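Local coordinates for protein enolase from the environmental genome shotgun sequencing of the Sargasso Sea (PDB 2QGY) that is of unknown exact function but, as an enolase superfamily member that binds magnesium, probably abstracts a proton alpha to a substrate carboxylate, at residues Pro222-Pro228 / Met246-Glu252; Gly166-Pro172 / Leu195-Leu201; Ile271-Ser277 / Ile299-Asn305. The contacts are given in a common frame with arbitrary orientation. Numbering follows the deposited sequence.

Contact 1: residues Pro222-Pro228 / Met246-Glu252. With MG (magnesium ion), chain C.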
loop_
_atom_site.group_PDB
_atom_site.type_symbol
_atom_site.label_atom_id
_atom_site.label_comp_id
_atom_site.label_asym_id
_atom_site.label_seq_id
_atom_site.Cartn_x
_atom_site.Cartn_y
_atom_site.Cartn_z
ATOM N N PRO A 222 -22.241 -5.474 -22.846
ATOM C CA PRO A 222 -21.944 -4.985 -21.492
ATOM C C PRO A 222 -21.605 -3.490 -21.464
ATOM O O PRO A 222 -20.949 -2.958 -22.365
ATOM C CB PRO A 222 -20.747 -5.832 -21.047
ATOM C CG PRO A 222 -20.185 -6.434 -22.264
ATOM C CD PRO A 222 -21.273 -6.475 -23.314
ATOM N N TYR A 223 -22.068 -2.817 -20.434
ATOM C CA TYR A 223 -21.827 -1.400 -20.306
ATOM C C TYR A 223 -20.349 -1.120 -20.032
ATOM O O TYR A 223 -19.798 -0.111 -20.521
ATOM C CB TYR A 223 -22.722 -0.827 -19.206
ATOM C CG TYR A 223 -22.716 0.676 -19.139
ATOM C CD1 TYR A 223 -23.562 1.431 -19.958
ATOM C CD2 TYR A 223 -21.889 1.346 -18.240
ATOM C CE1 TYR A 223 -23.547 2.822 -19.913
ATOM C CE2 TYR A 223 -21.872 2.726 -18.164
ATOM C CZ TYR A 223 -22.703 3.470 -18.999
ATOM O OH TYR A 223 -22.661 4.850 -18.921
ATOM N N TRP A 224 -19.742 -1.970 -19.204
ATOM C CA TRP A 224 -18.287 -1.900 -18.972
ATOM C C TRP A 224 -17.761 -3.201 -18.462
ATOM O O TRP A 224 -18.534 -4.060 -18.055
ATOM C CB TRP A 224 -17.893 -0.720 -18.068
ATOM C CG TRP A 224 -18.122 -0.804 -16.559
ATOM C CD1 TRP A 224 -17.765 -1.813 -15.686
ATOM C CD2 TRP A 224 -18.648 0.247 -15.758
ATOM N NE1 TRP A 224 -18.082 -1.440 -14.389
ATOM C CE2 TRP A 224 -18.642 -0.194 -14.414
ATOM C CE3 TRP A 224 -19.144 1.524 -16.055
ATOM C CZ2 TRP A 224 -19.104 0.612 -13.362
ATOM C CZ3 TRP A 224 -19.612 2.325 -15.006
ATOM C CH2 TRP A 224 -19.577 1.859 -13.677
ATOM N N ILE A 225 -16.440 -3.351 -18.516
ATOM C CA ILE A 225 -15.760 -4.554 -18.093
ATOM C C ILE A 225 -14.771 -4.082 -17.039
ATOM O O ILE A 225 -13.856 -3.302 -17.341
ATOM C CB ILE A 225 -14.953 -5.205 -19.271
ATOM C CG1 ILE A 225 -15.897 -5.701 -20.380
ATOM C CG2 ILE A 225 -14.108 -6.399 -18.761
ATOM C CD1 ILE A 225 -16.935 -6.697 -19.934
ATOM N N GLU A 226 -14.948 -4.568 -15.821
ATOM C CA GLU A 226 -14.199 -4.057 -14.694
ATOM C C GLU A 226 -13.132 -5.063 -14.257
ATOM O O GLU A 226 -13.390 -6.272 -14.176
ATOM C CB GLU A 226 -15.193 -3.750 -13.572
ATOM C CG GLU A 226 -14.553 -3.293 -12.308
ATOM C CD GLU A 226 -15.587 -2.769 -11.304
ATOM O OE1 GLU A 226 -16.615 -2.173 -11.715
ATOM O OE2 GLU A 226 -15.325 -2.923 -10.109
ATOM N N GLU A 227 -11.910 -4.547 -14.042
ATOM C CA GLU A 227 -10.777 -5.347 -13.598
ATOM C C GLU A 227 -10.588 -6.666 -14.387
ATOM O O GLU A 227 -10.472 -7.727 -13.798
ATOM C CB GLU A 227 -10.873 -5.625 -12.102
ATOM C CG GLU A 227 -10.777 -4.366 -11.250
ATOM C CD GLU A 227 -9.988 -4.638 -10.014
ATOM O OE1 GLU A 227 -10.580 -5.279 -9.119
ATOM O OE2 GLU A 227 -8.768 -4.277 -9.966
ATOM N N PRO A 228 -10.467 -6.578 -15.727
ATOM C CA PRO A 228 -10.245 -7.808 -16.517
ATOM C C PRO A 228 -8.842 -8.353 -16.228
ATOM O O PRO A 228 -8.594 -9.556 -16.398
ATOM C CB PRO A 228 -10.368 -7.347 -17.979
ATOM C CG PRO A 228 -10.053 -5.851 -17.946
ATOM C CD PRO A 228 -10.476 -5.350 -16.549
ATOM N N MET A 246 -15.036 -2.666 -25.725
ATOM C CA MET A 246 -15.832 -2.531 -24.522
ATOM C C MET A 246 -15.084 -1.611 -23.532
ATOM O O MET A 246 -13.856 -1.632 -23.460
ATOM C CB MET A 246 -16.105 -3.920 -23.913
ATOM C CG MET A 246 -17.135 -4.824 -24.699
ATOM S SD MET A 246 -17.254 -6.537 -24.102
ATOM C CE MET A 246 -15.591 -7.059 -24.191
ATOM N N LYS A 247 -15.808 -0.800 -22.778
ATOM C CA LYS A 247 -15.144 0.098 -21.833
ATOM C C LYS A 247 -14.434 -0.656 -20.711
ATOM O O LYS A 247 -15.036 -1.536 -20.085
ATOM C CB LYS A 247 -16.141 1.061 -21.237
ATOM C CG LYS A 247 -16.704 2.032 -22.273
ATOM C CD LYS A 247 -17.779 2.906 -21.664
ATOM C CE LYS A 247 -18.501 3.702 -22.769
ATOM N NZ LYS A 247 -17.548 4.417 -23.653
ATOM N N VAL A 248 -13.173 -0.297 -20.450
ATOM C CA VAL A 248 -12.374 -0.958 -19.416
ATOM C C VAL A 248 -12.317 -0.057 -18.142
ATOM O O VAL A 248 -12.069 1.146 -18.222
ATOM C CB VAL A 248 -10.948 -1.344 -19.948
ATOM C CG1 VAL A 248 -10.006 -1.868 -18.842
ATOM C CG2 VAL A 248 -11.029 -2.390 -21.100
ATOM N N VAL A 249 -12.553 -0.672 -16.987
ATOM C CA VAL A 249 -12.579 0.031 -15.707
ATOM C C VAL A 249 -11.473 -0.535 -14.800
ATOM O O VAL A 249 -11.346 -1.735 -14.684
ATOM C CB VAL A 249 -13.928 -0.161 -14.987
ATOM C CG1 VAL A 249 -13.943 0.700 -13.674
ATOM C CG2 VAL A 249 -15.101 0.329 -15.881
ATOM N N THR A 250 -10.694 0.323 -14.145
ATOM C CA THR A 250 -9.672 -0.167 -13.206
ATOM C C THR A 250 -9.484 0.909 -12.153
ATOM O O THR A 250 -9.862 2.044 -12.400
ATOM C CB THR A 250 -8.298 -0.463 -13.904
ATOM O OG1 THR A 250 -7.387 -1.099 -12.971
ATOM C CG2 THR A 250 -7.665 0.791 -14.448
ATOM N N GLY A 251 -8.910 0.552 -11.001
ATOM C CA GLY A 251 -8.499 1.593 -10.062
ATOM C C GLY A 251 -8.888 1.281 -8.628
ATOM O O GLY A 251 -8.231 1.745 -7.717
ATOM N N GLU A 252 -9.937 0.490 -8.440
ATOM C CA GLU A 252 -10.441 0.192 -7.089
ATOM C C GLU A 252 -9.405 -0.334 -6.097
ATOM O O GLU A 252 -9.517 -0.082 -4.900
ATOM C CB GLU A 252 -11.634 -0.752 -7.169
ATOM C CG GLU A 252 -11.332 -2.146 -7.608
ATOM C CD GLU A 252 -12.535 -3.056 -7.392
ATOM O OE1 GLU A 252 -13.466 -2.937 -8.190
ATOM O OE2 GLU A 252 -12.581 -3.827 -6.409
HETATM MG MG MG C . -14.747 -4.301 -8.735
HETATM O O HOH W 1 -18.581 -1.284 -23.357
HETATM O O HOH W 2 -7.984 -1.756 -9.474
HETATM O O HOH W 3 -7.787 -3.770 -12.688
HETATM O O HOH W 4 -13.199 -5.410 -9.530
HETATM O O HOH W 5 -14.461 -5.523 -7.163
HETATM O O HOH W 6 -16.499 -3.817 -7.616
#
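M246 opens segment 246-252 by turning its side chain onto the partner: its SD lies 3.5 Å from CG of P222, and its CB 4.0 Å from CG1 of I225, so the thioether packs on the proline and the chain's base on I225. K247 gives its carbonyl O to the N of I225 at 2.8 Å, while its N donates to water 1, also bonded to P222 O; its long aliphatic chain lets the ammonium lead away to solvent. V248 shares a face of the sheet with I225, and its CG1 meets CG of P228 at 4.1 Å. Pairing here is parallel, I225 with V248 and E226 with V249, as expected of neighbouring strands joined through helix 234-243 in a beta-alpha-beta unit of the TIM-type barrel of enolase relatives. V249 holds both neighbours of E226: its N reaches the O of I225 at 3.0 Å, and its O accepts from the N of E227 at 2.9 Å. On the face it shares with E226, its CG2 sits 3.4 Å from the centroid of the W224 five-membered ring, a CH-pi contact. T250 OG1 and the N of G251 reach OE2 of E227 through waters 3 and 2; the backbone angles of G251 would jam a CB against the preceding carbonyl. E252 binds MG through OE1 at 1.9 Å and E226 through OE2 at 2.0 Å. These two oxygens lie 2.7 Å apart, tolerable because the cation offsets their charge; D200 is the third protein ligand. OE1 of E226 forms a salt bridge with NZ of K169.

Contact 2: residues Gly166-Pro172 / Leu195-Leu201. With MG (magnesium ion), chain C.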
loop_
_atom_site.group_PDB
_atom_site.type_symbol
_atom_site.label_atom_id
_atom_site.label_comp_id
_atom_site.label_asym_id
_atom_site.label_seq_id
_atom_site.Cartn_x
_atom_site.Cartn_y
_atom_site.Cartn_z
ATOM N N GLY A 166 -29.859 2.774 -12.103
ATOM C CA GLY A 166 -29.262 3.209 -13.366
ATOM C C GLY A 166 -28.506 2.116 -14.085
ATOM O O GLY A 166 -28.052 2.318 -15.214
ATOM N N GLY A 167 -28.365 0.958 -13.435
ATOM C CA GLY A 167 -27.539 -0.133 -13.942
ATOM C C GLY A 167 -27.403 -1.229 -12.909
ATOM O O GLY A 167 -27.719 -1.021 -11.747
ATOM N N ILE A 168 -26.970 -2.407 -13.335
ATOM C CA ILE A 168 -26.671 -3.496 -12.395
ATOM C C ILE A 168 -25.290 -4.046 -12.731
ATOM O O ILE A 168 -24.983 -4.302 -13.914
ATOM C CB ILE A 168 -27.739 -4.634 -12.454
ATOM C CG1 ILE A 168 -29.073 -4.132 -11.887
ATOM C CG2 ILE A 168 -27.285 -5.878 -11.655
ATOM C CD1 ILE A 168 -30.265 -5.073 -12.129
ATOM N N LYS A 169 -24.443 -4.186 -11.709
ATOM C CA LYS A 169 -23.138 -4.821 -11.895
ATOM C C LYS A 169 -23.126 -6.250 -11.351
ATOM O O LYS A 169 -23.502 -6.484 -10.217
ATOM C CB LYS A 169 -22.001 -3.965 -11.301
ATOM C CG LYS A 169 -20.638 -4.520 -11.654
ATOM C CD LYS A 169 -19.475 -3.600 -11.290
ATOM C CE LYS A 169 -19.290 -3.455 -9.759
ATOM N NZ LYS A 169 -18.287 -2.370 -9.410
ATOM N N ILE A 170 -22.741 -7.217 -12.190
ATOM C CA ILE A 170 -22.624 -8.610 -11.772
ATOM C C ILE A 170 -21.194 -9.143 -11.870
ATOM O O ILE A 170 -20.310 -8.497 -12.472
ATOM C CB ILE A 170 -23.561 -9.516 -12.615
ATOM C CG1 ILE A 170 -23.199 -9.379 -14.097
ATOM C CG2 ILE A 170 -25.050 -9.126 -12.378
ATOM C CD1 ILE A 170 -23.802 -10.434 -14.993
ATOM N N TYR A 171 -20.962 -10.305 -11.267
ATOM C CA TYR A 171 -19.663 -10.951 -11.263
ATOM C C TYR A 171 -19.804 -12.293 -11.986
ATOM O O TYR A 171 -20.121 -13.309 -11.360
ATOM C CB TYR A 171 -19.163 -11.156 -9.824
ATOM C CG TYR A 171 -18.777 -9.869 -9.106
ATOM C CD1 TYR A 171 -17.442 -9.589 -8.803
ATOM C CD2 TYR A 171 -19.747 -8.961 -8.722
ATOM C CE1 TYR A 171 -17.088 -8.384 -8.127
ATOM C CE2 TYR A 171 -19.402 -7.769 -8.065
ATOM C CZ TYR A 171 -18.074 -7.500 -7.794
ATOM O OH TYR A 171 -17.747 -6.325 -7.119
ATOM N N PRO A 172 -19.599 -12.289 -13.319
ATOM C CA PRO A 172 -19.996 -13.405 -14.184
ATOM C C PRO A 172 -18.939 -14.496 -14.352
ATOM O O PRO A 172 -19.212 -15.488 -15.027
ATOM C CB PRO A 172 -20.261 -12.701 -15.515
ATOM C CG PRO A 172 -19.189 -11.631 -15.550
ATOM C CD PRO A 172 -19.030 -11.175 -14.106
ATOM N N LEU A 195 -30.957 -1.731 -20.229
ATOM C CA LEU A 195 -30.334 -1.435 -18.932
ATOM C C LEU A 195 -28.821 -1.613 -18.964
ATOM O O LEU A 195 -28.313 -2.638 -19.417
ATOM C CB LEU A 195 -30.923 -2.285 -17.797
ATOM C CG LEU A 195 -30.501 -1.898 -16.359
ATOM C CD1 LEU A 195 -31.087 -0.530 -15.909
ATOM C CD2 LEU A 195 -30.831 -2.993 -15.351
ATOM N N PRO A 196 -28.095 -0.594 -18.494
ATOM C CA PRO A 196 -26.655 -0.810 -18.325
ATOM C C PRO A 196 -26.374 -2.054 -17.497
ATOM O O PRO A 196 -26.879 -2.180 -16.377
ATOM C CB PRO A 196 -26.200 0.466 -17.625
ATOM C CG PRO A 196 -27.160 1.518 -18.162
ATOM C CD PRO A 196 -28.483 0.799 -18.186
ATOM N N LEU A 197 -25.635 -2.994 -18.083
ATOM C CA LEU A 197 -25.219 -4.183 -17.378
ATOM C C LEU A 197 -23.695 -4.149 -17.305
ATOM O O LEU A 197 -23.002 -4.332 -18.307
ATOM C CB LEU A 197 -25.706 -5.462 -18.072
ATOM C CG LEU A 197 -25.259 -6.802 -17.497
ATOM C CD1 LEU A 197 -25.786 -7.009 -16.055
ATOM C CD2 LEU A 197 -25.731 -7.943 -18.420
ATOM N N MET A 198 -23.170 -3.903 -16.114
ATOM C CA MET A 198 -21.711 -3.955 -15.943
ATOM C C MET A 198 -21.187 -5.281 -15.418
ATOM O O MET A 198 -21.866 -5.988 -14.666
ATOM C CB MET A 198 -21.145 -2.748 -15.178
ATOM C CG MET A 198 -22.041 -1.737 -14.518
ATOM S SD MET A 198 -23.569 -1.028 -15.181
ATOM C CE MET A 198 -23.449 0.681 -14.789
ATOM N N LEU A 199 -19.974 -5.635 -15.842
ATOM C CA LEU A 199 -19.420 -6.933 -15.550
ATOM C C LEU A 199 -18.118 -6.729 -14.800
ATOM O O LEU A 199 -17.194 -6.102 -15.307
ATOM C CB LEU A 199 -19.172 -7.747 -16.849
ATOM C CG LEU A 199 -20.352 -8.000 -17.828
ATOM C CD1 LEU A 199 -19.914 -8.877 -19.023
ATOM C CD2 LEU A 199 -21.561 -8.621 -17.128
ATOM N N ASP A 200 -18.062 -7.259 -13.589
ATOM C CA ASP A 200 -16.858 -7.189 -12.806
ATOM C C ASP A 200 -16.173 -8.527 -12.873
ATOM O O ASP A 200 -16.630 -9.502 -12.299
ATOM C CB ASP A 200 -17.167 -6.774 -11.350
ATOM C CG ASP A 200 -15.908 -6.404 -10.577
ATOM O OD1 ASP A 200 -14.834 -6.942 -10.889
ATOM O OD2 ASP A 200 -16.008 -5.561 -9.647
ATOM N N LEU A 201 -15.076 -8.587 -13.626
ATOM C CA LEU A 201 -14.314 -9.841 -13.751
ATOM C C LEU A 201 -13.423 -10.178 -12.557
ATOM O O LEU A 201 -12.986 -11.322 -12.427
ATOM C CB LEU A 201 -13.470 -9.862 -15.025
ATOM C CG LEU A 201 -14.221 -9.562 -16.327
ATOM C CD1 LEU A 201 -13.379 -9.995 -17.563
ATOM C CD2 LEU A 201 -15.607 -10.168 -16.337
HETATM MG MG MG C . -14.747 -4.301 -8.735
HETATM O O HOH W 6 -16.499 -3.817 -7.616
HETATM O O HOH W 4 -13.199 -5.410 -9.530
HETATM O O HOH W 5 -14.461 -5.523 -7.163
#
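Strands 168-170 and 197-200 run parallel, their axes approaching to 4.7 Å with 27° between their directions. I168 pairs with L197, K169 with M198 and I170 with L199. Four hydrogen bonds join the backbones: I168 N to P196 O at 3.1 Å, M198 N to I168 O at 2.9 Å, I170 N to M198 O at 2.9 Å and D200 N to I170 O at 2.8 Å. G167 suits its place because a CB there would clash with CE of M198.

I168, I170, L197 and L199 share one face, where aliphatic chains can pack beneath helices 177-191 and 207-217; CG1 of I170 meets CD2 of L199 at 3.5 Å. P172 continues this surface, its CG 3.9 Å from CD2 of L201. On the other face lie K169 and M198. The long chain of K169 carries NZ to Y139, to E226 and E328 by salt bridges, and to water 6 at 2.9 Å. Y171 offers its ring face to CB of D200, 3.7 Å from the centroid, and its OH shares water 6.

D200 ends the strand with OD2 bound to MG at 2.0 Å, while water 4 donates to its OD1. A carboxylate at the C-terminal end of a barrel strand, joined by E226 and E252, is the metal-site signature of the enolase superfamily, built here on a beta-alpha-beta unit.

Contact 3: residues Ile271-Ser277 / Ile299-Asn305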
loop_
_atom_site.group_PDB
_atom_site.type_symbol
_atom_site.label_atom_id
_atom_site.label_comp_id
_atom_site.label_asym_id
_atom_site.label_seq_id
_atom_site.Cartn_x
_atom_site.Cartn_y
_atom_site.Cartn_z
ATOM N N ILE A 271 -12.428 4.213 -17.779
ATOM C CA ILE A 271 -13.078 4.703 -16.549
ATOM C C ILE A 271 -12.184 4.293 -15.383
ATOM O O ILE A 271 -11.672 3.192 -15.358
ATOM C CB ILE A 271 -14.480 4.026 -16.353
ATOM C CG1 ILE A 271 -15.424 4.329 -17.536
ATOM C CG2 ILE A 271 -15.129 4.445 -14.988
ATOM C CD1 ILE A 271 -16.675 3.407 -17.603
ATOM N N PHE A 272 -12.001 5.168 -14.403
ATOM C CA PHE A 272 -11.284 4.771 -13.201
ATOM C C PHE A 272 -12.287 4.600 -12.051
ATOM O O PHE A 272 -13.222 5.381 -11.946
ATOM C CB PHE A 272 -10.311 5.872 -12.767
ATOM C CG PHE A 272 -9.210 6.174 -13.760
ATOM C CD1 PHE A 272 -8.736 5.199 -14.651
ATOM C CD2 PHE A 272 -8.639 7.442 -13.789
ATOM C CE1 PHE A 272 -7.676 5.512 -15.547
ATOM C CE2 PHE A 272 -7.574 7.742 -14.682
ATOM C CZ PHE A 272 -7.110 6.774 -15.534
ATOM N N ASN A 273 -12.085 3.607 -11.184
ATOM C CA ASN A 273 -12.982 3.413 -10.051
ATOM C C ASN A 273 -12.198 3.315 -8.715
ATOM O O ASN A 273 -12.379 2.377 -7.974
ATOM C CB ASN A 273 -13.915 2.202 -10.281
ATOM C CG ASN A 273 -13.173 0.860 -10.227
ATOM O OD1 ASN A 273 -11.979 0.785 -10.521
ATOM N ND2 ASN A 273 -13.869 -0.197 -9.790
ATOM N N PRO A 274 -11.377 4.328 -8.390
ATOM C CA PRO A 274 -10.736 4.305 -7.065
ATOM C C PRO A 274 -11.875 4.307 -6.017
ATOM O O PRO A 274 -12.975 4.853 -6.276
ATOM C CB PRO A 274 -9.976 5.637 -7.003
ATOM C CG PRO A 274 -10.721 6.558 -7.934
ATOM C CD PRO A 274 -11.138 5.601 -9.096
ATOM N N ASP A 275 -11.613 3.759 -4.836
ATOM C CA ASP A 275 -12.669 3.767 -3.804
ATOM C C ASP A 275 -12.692 5.155 -3.161
ATOM O O ASP A 275 -11.656 5.793 -2.950
ATOM C CB ASP A 275 -12.417 2.691 -2.745
ATOM C CG ASP A 275 -13.596 2.535 -1.770
ATOM O OD1 ASP A 275 -14.458 1.657 -1.995
ATOM O OD2 ASP A 275 -13.672 3.311 -0.796
ATOM N N ILE A 276 -13.899 5.646 -2.931
ATOM C CA ILE A 276 -14.087 6.968 -2.341
ATOM C C ILE A 276 -13.336 7.153 -1.007
ATOM O O ILE A 276 -12.905 8.287 -0.637
ATOM C CB ILE A 276 -15.616 7.249 -2.169
ATOM C CG1 ILE A 276 -15.862 8.701 -1.710
ATOM C CG2 ILE A 276 -16.274 6.202 -1.184
ATOM C CD1 ILE A 276 -15.462 9.811 -2.730
ATOM N N SER A 277 -13.204 6.059 -0.273
ATOM C CA SER A 277 -12.628 6.063 1.059
ATOM C C SER A 277 -11.276 5.343 1.051
ATOM O O SER A 277 -10.724 5.006 2.099
ATOM C CB SER A 277 -13.575 5.372 2.014
ATOM O OG SER A 277 -14.613 6.276 2.380
ATOM N N ILE A 299 -14.900 8.949 -14.267
ATOM C CA ILE A 299 -14.659 8.461 -12.909
ATOM C C ILE A 299 -15.942 7.869 -12.325
ATOM O O ILE A 299 -16.978 8.514 -12.290
ATOM C CB ILE A 299 -14.200 9.611 -11.983
ATOM C CG1 ILE A 299 -12.930 10.300 -12.530
ATOM C CG2 ILE A 299 -13.942 9.088 -10.552
ATOM C CD1 ILE A 299 -11.668 9.379 -12.625
ATOM N N SER A 300 -15.862 6.635 -11.860
ATOM C CA SER A 300 -17.000 5.999 -11.213
ATOM C C SER A 300 -16.455 5.531 -9.887
ATOM O O SER A 300 -15.871 4.483 -9.810
ATOM C CB SER A 300 -17.428 4.769 -12.017
ATOM O OG SER A 300 -18.474 4.065 -11.343
ATOM N N PRO A 301 -16.601 6.328 -8.825
ATOM C CA PRO A 301 -16.000 5.852 -7.581
ATOM C C PRO A 301 -16.516 4.492 -7.108
ATOM O O PRO A 301 -17.724 4.175 -7.229
ATOM C CB PRO A 301 -16.362 6.954 -6.572
ATOM C CG PRO A 301 -16.573 8.183 -7.440
ATOM C CD PRO A 301 -17.297 7.616 -8.659
ATOM N N HIS A 302 -15.601 3.691 -6.573
ATOM C CA HIS A 302 -15.936 2.396 -6.047
ATOM C C HIS A 302 -16.415 2.723 -4.633
ATOM O O HIS A 302 -15.964 3.690 -4.038
ATOM C CB HIS A 302 -14.649 1.557 -6.049
ATOM C CG HIS A 302 -14.737 0.220 -5.360
ATOM N ND1 HIS A 302 -14.364 0.047 -4.045
ATOM C CD2 HIS A 302 -14.997 -1.023 -5.838
ATOM C CE1 HIS A 302 -14.444 -1.234 -3.722
ATOM N NE2 HIS A 302 -14.840 -1.908 -4.788
ATOM N N CYS A 303 -17.368 1.965 -4.123
ATOM C CA CYS A 303 -17.887 2.259 -2.781
ATOM C C CYS A 303 -18.319 0.984 -2.064
ATOM O O CYS A 303 -19.502 0.777 -1.759
ATOM C CB CYS A 303 -19.032 3.299 -2.828
ATOM S SG CYS A 303 -19.399 3.936 -1.124
ATOM N N TRP A 304 -17.364 0.096 -1.812
ATOM C CA TRP A 304 -17.660 -1.071 -1.008
ATOM C C TRP A 304 -17.362 -0.674 0.445
ATOM O O TRP A 304 -16.311 -0.981 1.019
ATOM C CB TRP A 304 -16.892 -2.311 -1.487
ATOM C CG TRP A 304 -17.303 -3.572 -0.776
ATOM C CD1 TRP A 304 -18.559 -3.942 -0.407
ATOM C CD2 TRP A 304 -16.428 -4.592 -0.296
ATOM N NE1 TRP A 304 -18.532 -5.150 0.260
ATOM C CE2 TRP A 304 -17.236 -5.582 0.321
ATOM C CE3 TRP A 304 -15.042 -4.778 -0.346
ATOM C CZ2 TRP A 304 -16.698 -6.745 0.890
ATOM C CZ3 TRP A 304 -14.500 -5.949 0.215
ATOM C CH2 TRP A 304 -15.334 -6.902 0.837
ATOM N N ASN A 305 -18.321 0.040 1.015
ATOM C CA ASN A 305 -18.183 0.736 2.312
ATOM C C ASN A 305 -19.602 0.800 2.864
ATOM O O ASN A 305 -20.551 0.264 2.249
ATOM C CB ASN A 305 -17.720 2.179 2.096
ATOM C CG ASN A 305 -16.301 2.284 1.527
ATOM O OD1 ASN A 305 -15.337 1.817 2.134
ATOM N ND2 ASN A 305 -16.170 2.950 0.408
#
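The apolar part of this contact is made of small patches. CB of F272 meets CD1 of I299 at 3.8 Å, on the face these paired residues share. Further along, CG2 of I276 touches SG of C303 at 3.9 Å, and its CB lies 4.5 Å from CB of P301; apolar, branched or compact side chains suit a buried place. CG2 of I271 packs on CB of S300 at 3.8 Å.

The backbones hold these patches together. S300 N donates to the O of F272 at 2.9 Å, H302 N to the O of P274 at 2.9 Å, and I276 N to the O of H302 at 3.1 Å. P274 and P301 cannot donate, but P274 O still accepts, carrying the pairing past the strand ends.

At the polar edge D275 gathers several donors, as suits a short carboxylate. Its OD1 accepts from ND1 of H302 at 2.6 Å, a His-carboxylate hydrogen bond that holds the imidazole ring, and weakly from the N of W304 at 3.3 Å. Its OD2 takes ND2 of N305 at 2.8 Å and the N of S277 at 2.8 Å, the latter closing an Asx turn. N273 OD1 accepts from the N of E252, whose side chain H302 also touches.

These loops border the magnesium site at the C-terminal end of the family's TIM-type barrel. Strand 271-272 lies between strands 248-250 and 298-299. Helix 282-294 covers I276 and I299, while helix 309-320 packs on P301, C303 and N305.

All three contacts are buried and reach the same barrel sheet. Contacts 1 and 2 are each a strand pair of a beta-alpha-beta unit and adjoin through strands 197-200 and 224-226; together they supply the three magnesium ligands, contact 2 giving one and contact 1 two, and they share waters 4, 5 and 6. Contact 3, nearest the centre of the chain, supplies no ligand: it is mostly loop, and where the other two also share a cation, here the carboxylate of D275 collects side-chain and backbone donors. It joins contact 1 through N273, whose N and OD1 probably bond to T250 O and E252 N, but does not touch contact 2, its nearest atoms being about 5 Å away.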